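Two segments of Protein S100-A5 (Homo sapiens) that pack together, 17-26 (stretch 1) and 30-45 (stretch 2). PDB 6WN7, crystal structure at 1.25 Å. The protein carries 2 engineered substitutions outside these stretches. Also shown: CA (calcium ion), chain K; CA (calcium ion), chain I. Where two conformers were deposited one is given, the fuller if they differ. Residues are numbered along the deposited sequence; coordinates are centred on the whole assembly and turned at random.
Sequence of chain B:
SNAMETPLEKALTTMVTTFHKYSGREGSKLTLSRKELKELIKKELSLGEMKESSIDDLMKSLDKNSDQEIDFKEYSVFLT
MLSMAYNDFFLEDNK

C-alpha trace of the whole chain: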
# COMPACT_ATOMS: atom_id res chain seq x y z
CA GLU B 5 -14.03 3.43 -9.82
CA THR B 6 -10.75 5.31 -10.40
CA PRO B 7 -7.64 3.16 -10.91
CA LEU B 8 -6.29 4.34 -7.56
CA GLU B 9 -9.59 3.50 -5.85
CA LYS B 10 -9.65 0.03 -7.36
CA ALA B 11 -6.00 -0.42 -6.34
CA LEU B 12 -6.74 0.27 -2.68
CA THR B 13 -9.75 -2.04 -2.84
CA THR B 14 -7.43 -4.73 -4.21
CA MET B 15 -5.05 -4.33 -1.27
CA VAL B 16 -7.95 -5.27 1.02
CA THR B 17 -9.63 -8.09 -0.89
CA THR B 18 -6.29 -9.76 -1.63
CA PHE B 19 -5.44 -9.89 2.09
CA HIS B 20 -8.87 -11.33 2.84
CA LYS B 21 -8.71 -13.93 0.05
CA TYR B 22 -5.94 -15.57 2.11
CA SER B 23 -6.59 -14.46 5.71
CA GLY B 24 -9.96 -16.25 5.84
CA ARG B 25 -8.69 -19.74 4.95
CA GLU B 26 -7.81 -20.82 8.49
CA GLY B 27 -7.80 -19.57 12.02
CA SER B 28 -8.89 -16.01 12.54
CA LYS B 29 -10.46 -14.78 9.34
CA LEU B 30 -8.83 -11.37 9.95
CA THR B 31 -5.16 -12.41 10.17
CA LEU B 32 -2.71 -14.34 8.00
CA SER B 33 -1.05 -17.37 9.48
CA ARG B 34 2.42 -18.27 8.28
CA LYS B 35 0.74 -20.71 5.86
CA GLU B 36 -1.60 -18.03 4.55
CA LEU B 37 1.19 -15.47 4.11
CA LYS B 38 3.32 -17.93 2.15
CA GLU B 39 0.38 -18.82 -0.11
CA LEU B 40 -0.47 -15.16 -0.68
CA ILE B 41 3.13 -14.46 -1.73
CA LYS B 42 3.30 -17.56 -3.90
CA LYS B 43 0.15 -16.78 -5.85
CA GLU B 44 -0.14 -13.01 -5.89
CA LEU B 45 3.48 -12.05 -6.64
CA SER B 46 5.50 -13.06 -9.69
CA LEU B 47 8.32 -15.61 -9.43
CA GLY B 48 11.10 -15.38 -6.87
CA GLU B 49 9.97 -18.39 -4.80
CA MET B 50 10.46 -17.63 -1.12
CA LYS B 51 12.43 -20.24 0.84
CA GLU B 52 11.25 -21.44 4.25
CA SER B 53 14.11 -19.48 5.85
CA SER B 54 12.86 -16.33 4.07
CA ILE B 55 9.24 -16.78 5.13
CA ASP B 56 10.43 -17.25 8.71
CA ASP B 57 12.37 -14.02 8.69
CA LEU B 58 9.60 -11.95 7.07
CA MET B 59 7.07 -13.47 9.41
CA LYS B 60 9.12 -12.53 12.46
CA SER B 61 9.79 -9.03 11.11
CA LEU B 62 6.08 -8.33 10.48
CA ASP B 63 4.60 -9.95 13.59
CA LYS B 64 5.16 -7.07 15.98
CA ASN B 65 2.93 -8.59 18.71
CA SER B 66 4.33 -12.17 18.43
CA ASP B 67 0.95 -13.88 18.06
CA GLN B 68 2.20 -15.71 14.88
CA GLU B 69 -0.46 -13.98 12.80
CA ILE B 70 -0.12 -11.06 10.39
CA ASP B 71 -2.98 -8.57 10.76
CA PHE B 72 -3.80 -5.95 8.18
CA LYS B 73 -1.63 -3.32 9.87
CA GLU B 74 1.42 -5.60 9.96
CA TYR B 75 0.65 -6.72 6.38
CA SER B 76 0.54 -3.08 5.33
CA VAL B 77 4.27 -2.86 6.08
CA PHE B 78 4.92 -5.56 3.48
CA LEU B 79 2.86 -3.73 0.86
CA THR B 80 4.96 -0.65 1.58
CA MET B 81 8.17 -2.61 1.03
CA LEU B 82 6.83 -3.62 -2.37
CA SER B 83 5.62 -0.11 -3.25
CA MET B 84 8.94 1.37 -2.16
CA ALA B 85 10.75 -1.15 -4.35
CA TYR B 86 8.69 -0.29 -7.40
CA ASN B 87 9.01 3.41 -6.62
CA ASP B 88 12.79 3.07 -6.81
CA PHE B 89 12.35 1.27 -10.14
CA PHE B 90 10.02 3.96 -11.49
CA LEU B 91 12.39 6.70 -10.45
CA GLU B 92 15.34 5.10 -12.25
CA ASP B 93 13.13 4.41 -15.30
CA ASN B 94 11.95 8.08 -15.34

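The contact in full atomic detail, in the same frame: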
# COMPACT_ATOMS: atom_id res chain seq x y z
N THR B 17 -9.06 -6.80 -0.52
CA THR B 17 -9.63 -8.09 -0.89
C THR B 17 -8.55 -9.14 -1.08
O THR B 17 -8.80 -10.32 -0.80
CB THR B 17 -10.49 -7.95 -2.13
OG1 THR B 17 -9.68 -7.63 -3.26
CG2 THR B 17 -11.49 -6.85 -1.95
N THR B 18 -7.35 -8.76 -1.53
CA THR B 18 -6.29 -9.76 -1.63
C THR B 18 -5.94 -10.32 -0.26
O THR B 18 -5.89 -11.53 -0.08
CB THR B 18 -5.05 -9.19 -2.33
OG1 THR B 18 -5.34 -8.88 -3.70
CG2 THR B 18 -3.91 -10.22 -2.27
N PHE B 19 -5.69 -9.44 0.72
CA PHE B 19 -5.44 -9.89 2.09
C PHE B 19 -6.49 -10.89 2.52
O PHE B 19 -6.17 -11.98 2.97
CB PHE B 19 -5.44 -8.66 3.01
CG PHE B 19 -5.24 -8.98 4.45
CD1 PHE B 19 -3.97 -9.20 4.96
CD2 PHE B 19 -6.30 -9.06 5.31
CE1 PHE B 19 -3.79 -9.49 6.31
CE2 PHE B 19 -6.11 -9.35 6.64
CZ PHE B 19 -4.86 -9.56 7.14
N HIS B 20 -7.76 -10.53 2.34
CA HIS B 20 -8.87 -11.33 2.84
C HIS B 20 -9.04 -12.64 2.08
O HIS B 20 -9.44 -13.64 2.67
CB HIS B 20 -10.14 -10.48 2.84
CG HIS B 20 -10.20 -9.54 4.00
ND1 HIS B 20 -10.69 -9.91 5.23
CD2 HIS B 20 -9.81 -8.25 4.12
CE1 HIS B 20 -10.59 -8.89 6.07
NE2 HIS B 20 -10.08 -7.87 5.41
N LYS B 21 -8.72 -12.66 0.78
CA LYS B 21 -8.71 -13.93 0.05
C LYS B 21 -7.92 -14.99 0.81
O LYS B 21 -8.31 -16.16 0.84
CB LYS B 21 -8.14 -13.72 -1.36
CG LYS B 21 -8.05 -14.99 -2.20
CD LYS B 21 -7.25 -14.82 -3.50
CE LYS B 21 -7.68 -13.61 -4.30
NZ LYS B 21 -7.30 -13.72 -5.75
N TYR B 22 -6.80 -14.61 1.43
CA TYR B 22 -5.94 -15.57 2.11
C TYR B 22 -6.10 -15.58 3.62
O TYR B 22 -5.91 -16.63 4.23
CB TYR B 22 -4.48 -15.32 1.72
CG TYR B 22 -4.27 -15.49 0.24
CD1 TYR B 22 -4.08 -16.74 -0.29
CD2 TYR B 22 -4.34 -14.43 -0.62
CE1 TYR B 22 -3.93 -16.92 -1.63
CE2 TYR B 22 -4.20 -14.60 -1.96
CZ TYR B 22 -4.00 -15.86 -2.45
OH TYR B 22 -3.83 -16.07 -3.78
N SER B 23 -6.47 -14.47 4.25
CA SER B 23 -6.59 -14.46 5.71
C SER B 23 -7.77 -15.29 6.21
O SER B 23 -7.73 -15.78 7.34
CB SER B 23 -6.70 -13.02 6.21
OG SER B 23 -7.92 -12.45 5.82
N GLY B 24 -8.81 -15.47 5.42
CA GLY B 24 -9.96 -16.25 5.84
C GLY B 24 -9.90 -17.76 5.68
O GLY B 24 -10.88 -18.44 6.00
N ARG B 25 -8.78 -18.31 5.21
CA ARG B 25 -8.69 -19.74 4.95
C ARG B 25 -8.64 -20.56 6.23
O ARG B 25 -9.25 -21.63 6.31
CB ARG B 25 -7.49 -20.02 4.06
CG ARG B 25 -7.52 -19.19 2.83
CD ARG B 25 -6.47 -19.60 1.86
NE ARG B 25 -6.81 -19.12 0.53
CZ ARG B 25 -6.30 -19.59 -0.60
NH1 ARG B 25 -5.41 -20.57 -0.58
NH2 ARG B 25 -6.68 -19.07 -1.75
N GLU B 26 -7.93 -20.08 7.25
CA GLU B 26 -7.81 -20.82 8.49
C GLU B 26 -7.62 -19.87 9.68
O GLU B 26 -7.17 -18.73 9.54
CB GLU B 26 -6.63 -21.79 8.42
CG GLU B 26 -5.35 -21.11 8.04
CD GLU B 26 -4.15 -21.94 8.38
OE1 GLU B 26 -4.30 -23.19 8.37
OE2 GLU B 26 -3.08 -21.37 8.66
N LEU B 30 -9.32 -12.74 10.07
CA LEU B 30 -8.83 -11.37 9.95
C LEU B 30 -7.31 -11.28 9.99
O LEU B 30 -6.76 -10.17 9.97
CB LEU B 30 -9.39 -10.50 11.08
CG LEU B 30 -10.90 -10.40 11.23
CD1 LEU B 30 -11.32 -9.55 12.40
CD2 LEU B 30 -11.51 -9.85 9.96
N THR B 31 -6.61 -12.41 10.09
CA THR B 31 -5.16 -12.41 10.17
C THR B 31 -4.63 -13.53 9.29
O THR B 31 -5.29 -14.54 9.08
CB THR B 31 -4.64 -12.58 11.62
OG1 THR B 31 -5.23 -13.73 12.21
CG2 THR B 31 -4.97 -11.39 12.48
N LEU B 32 -3.41 -13.34 8.79
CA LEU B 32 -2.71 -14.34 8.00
C LEU B 32 -1.81 -15.18 8.90
O LEU B 32 -0.93 -14.65 9.57
CB LEU B 32 -1.81 -13.66 6.97
CG LEU B 32 -2.44 -12.81 5.89
CD1 LEU B 32 -1.43 -11.86 5.37
CD2 LEU B 32 -2.93 -13.66 4.79
N SER B 33 -2.02 -16.47 8.89
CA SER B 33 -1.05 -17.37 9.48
C SER B 33 0.22 -17.39 8.61
O SER B 33 0.29 -16.79 7.54
CB SER B 33 -1.67 -18.76 9.59
OG SER B 33 -1.96 -19.31 8.30
N ARG B 34 1.24 -18.09 9.10
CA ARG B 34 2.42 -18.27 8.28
C ARG B 34 2.07 -19.01 6.99
O ARG B 34 2.54 -18.65 5.92
CB ARG B 34 3.50 -19.00 9.06
CG ARG B 34 4.88 -18.94 8.38
CD ARG B 34 5.90 -19.85 9.07
NE ARG B 34 7.08 -20.13 8.26
CZ ARG B 34 7.14 -21.05 7.30
NH1 ARG B 34 8.26 -21.23 6.61
NH2 ARG B 34 6.08 -21.80 7.02
N LYS B 35 1.20 -20.03 7.07
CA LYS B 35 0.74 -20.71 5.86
C LYS B 35 0.05 -19.74 4.90
O LYS B 35 0.30 -19.75 3.70
CB LYS B 35 -0.27 -21.80 6.23
N GLU B 36 -0.83 -18.90 5.42
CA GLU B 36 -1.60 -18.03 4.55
C GLU B 36 -0.71 -16.97 3.92
O GLU B 36 -0.91 -16.60 2.76
CB GLU B 36 -2.75 -17.45 5.36
CG GLU B 36 -3.77 -18.50 5.85
CD GLU B 36 -4.79 -17.91 6.85
OE1 GLU B 36 -4.45 -16.91 7.48
OE2 GLU B 36 -5.89 -18.42 7.02
N LEU B 37 0.28 -16.47 4.66
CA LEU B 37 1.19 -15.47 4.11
C LEU B 37 2.03 -16.06 2.99
O LEU B 37 2.21 -15.44 1.94
CB LEU B 37 2.08 -14.96 5.24
CG LEU B 37 3.06 -13.90 4.76
CD1 LEU B 37 2.33 -12.60 4.44
CD2 LEU B 37 4.13 -13.69 5.78
N LYS B 38 2.54 -17.27 3.19
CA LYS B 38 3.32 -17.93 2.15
C LYS B 38 2.49 -18.19 0.90
O LYS B 38 2.98 -18.04 -0.22
CB LYS B 38 3.92 -19.22 2.73
CG LYS B 38 4.63 -20.11 1.76
CD LYS B 38 5.15 -21.36 2.48
CE LYS B 38 4.76 -22.64 1.76
NZ LYS B 38 5.44 -23.89 2.26
N GLU B 39 1.22 -18.57 1.06
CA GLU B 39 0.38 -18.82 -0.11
C GLU B 39 0.01 -17.52 -0.82
O GLU B 39 -0.05 -17.48 -2.05
CB GLU B 39 -0.89 -19.57 0.29
CG GLU B 39 -1.80 -19.96 -0.88
CD GLU B 39 -1.14 -20.84 -1.98
OE1 GLU B 39 -1.81 -21.13 -2.99
OE2 GLU B 39 0.04 -21.24 -1.83
N LEU B 40 -0.28 -16.46 -0.06
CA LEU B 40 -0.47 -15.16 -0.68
C LEU B 40 0.74 -14.79 -1.54
O LEU B 40 0.60 -14.44 -2.72
CB LEU B 40 -0.71 -14.13 0.43
CG LEU B 40 -1.06 -12.70 0.03
CD1 LEU B 40 -1.83 -11.95 1.11
CD2 LEU B 40 0.22 -11.91 -0.31
N ILE B 41 1.94 -14.88 -0.98
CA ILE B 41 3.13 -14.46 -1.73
C ILE B 41 3.31 -15.34 -2.94
O ILE B 41 3.64 -14.86 -4.03
CB ILE B 41 4.36 -14.48 -0.81
CG1 ILE B 41 4.22 -13.42 0.27
CG2 ILE B 41 5.60 -14.23 -1.62
CD1 ILE B 41 5.25 -13.51 1.32
N LYS B 42 3.11 -16.65 -2.78
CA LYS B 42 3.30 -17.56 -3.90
C LYS B 42 2.39 -17.20 -5.06
O LYS B 42 2.83 -17.13 -6.20
CB LYS B 42 3.04 -18.99 -3.43
N LYS B 43 1.12 -16.94 -4.78
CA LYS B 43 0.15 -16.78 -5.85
C LYS B 43 0.07 -15.36 -6.38
O LYS B 43 -0.16 -15.15 -7.57
CB LYS B 43 -1.23 -17.20 -5.35
N GLU B 44 0.22 -14.37 -5.52
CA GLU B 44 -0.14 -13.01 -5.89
C GLU B 44 1.06 -12.19 -6.35
O GLU B 44 0.87 -11.10 -6.90
CB GLU B 44 -0.88 -12.31 -4.74
CG GLU B 44 -2.09 -13.11 -4.21
CD GLU B 44 -3.32 -13.08 -5.12
OE1 GLU B 44 -4.17 -13.97 -4.98
OE2 GLU B 44 -3.44 -12.17 -5.96
N LEU B 45 2.27 -12.68 -6.14
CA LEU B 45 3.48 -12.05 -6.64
C LEU B 45 4.12 -12.96 -7.67
O LEU B 45 3.90 -14.17 -7.69
CB LEU B 45 4.44 -11.75 -5.49
CG LEU B 45 3.87 -10.82 -4.42
CD1 LEU B 45 4.81 -10.66 -3.25
CD2 LEU B 45 3.54 -9.45 -5.00
CA CA K . -6.33 -16.69 8.90
CA CA I . -2.17 -10.71 -7.27
O HOH W 1 -4.91 -17.19 10.68

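Stretch 2 enters the contact through Leu-30. Its carbonyl O lies 3.5 Å from Phe-19 CZ, at the edge of the ring. The CA-to-CB bond of Leu-30 points away from stretch 1, yet its CD2 reaches the edge of the His-20 ring, 4.1 Å from CE1.

Thr-31 contributes its backbone. Thr-31 O binds the calcium ion of chain K at 2.4 Å. Ser-23 O and Glu-26 O bind the same ion, each at 2.3 Å. Thr-31 O and Ser-23 O are 3.2 Å apart. Both bind the same cation, which accounts for two acceptors lying so close.

Leu-32 is buried, and both its methyl groups touch stretch 1. Leu-32 CD1 packs against Phe-19 CE1 at 3.5 Å, and Leu-32 CD2 against Tyr-22 CB at 3.8 Å. Here the two stretches run close, with the CA atoms of Leu-32 and Ser-23 4.5 Å apart.

Ser-33 is the N-cap of helix 34-44. Its OG accepts a hydrogen bond from Glu-36 N at 3.1 Å. The same OG donates to Glu-26 OE2 in a very short hydrogen bond of 2.4 Å. One hydroxyl thus caps the helix and ties it to the end of stretch 1.

Glu-36 joins the two stretches at the metal. Its carboxylate is bidentate on the chain K calcium, with Glu-36 OE1 at 2.4 Å and Glu-36 OE2 at 2.6 Å. Glu-36 OE1 also accepts from Ser-33 N at 2.8 Å. Glu-36 OE2 accepts from Glu-26 N at 2.6 Å. A water and one atom from elsewhere in the structure complete the coordination.

From Glu-39 onward the helix receives Tyr-22. The Tyr-22 side chain sits as a knob among Glu-39, Leu-40, Lys-43 and Glu-44. Glu-39 CG is 3.8 Å from Tyr-22 CE1 and 3.7 Å from Arg-25 NH1. The charged groups stay farther apart: Arg-25 NH1 and Glu-39 OE1 are 4.4 Å apart, beyond a salt bridge.

Leu-40 covers one face of the Tyr-22 ring. Its CA stands 3.7 Å from the ring centroid, almost exactly on the ring normal, in a CH-pi contact. Lys-43 is modelled only to CB, which lies 3.2 Å from Tyr-22 OH.

Glu-44 closes the contact. Its OE1 accepts a very short hydrogen bond from Tyr-22 OH at 2.4 Å. Lys-21 NZ forms a salt bridge with Glu-44 OE1 at 3.2 Å, with a weak hydrogen bond. Glu-44 OE2 binds the second calcium ion, chain I, at 2.3 Å. Glu-44 CG also packs against Thr-18 CG2 at 3.9 Å.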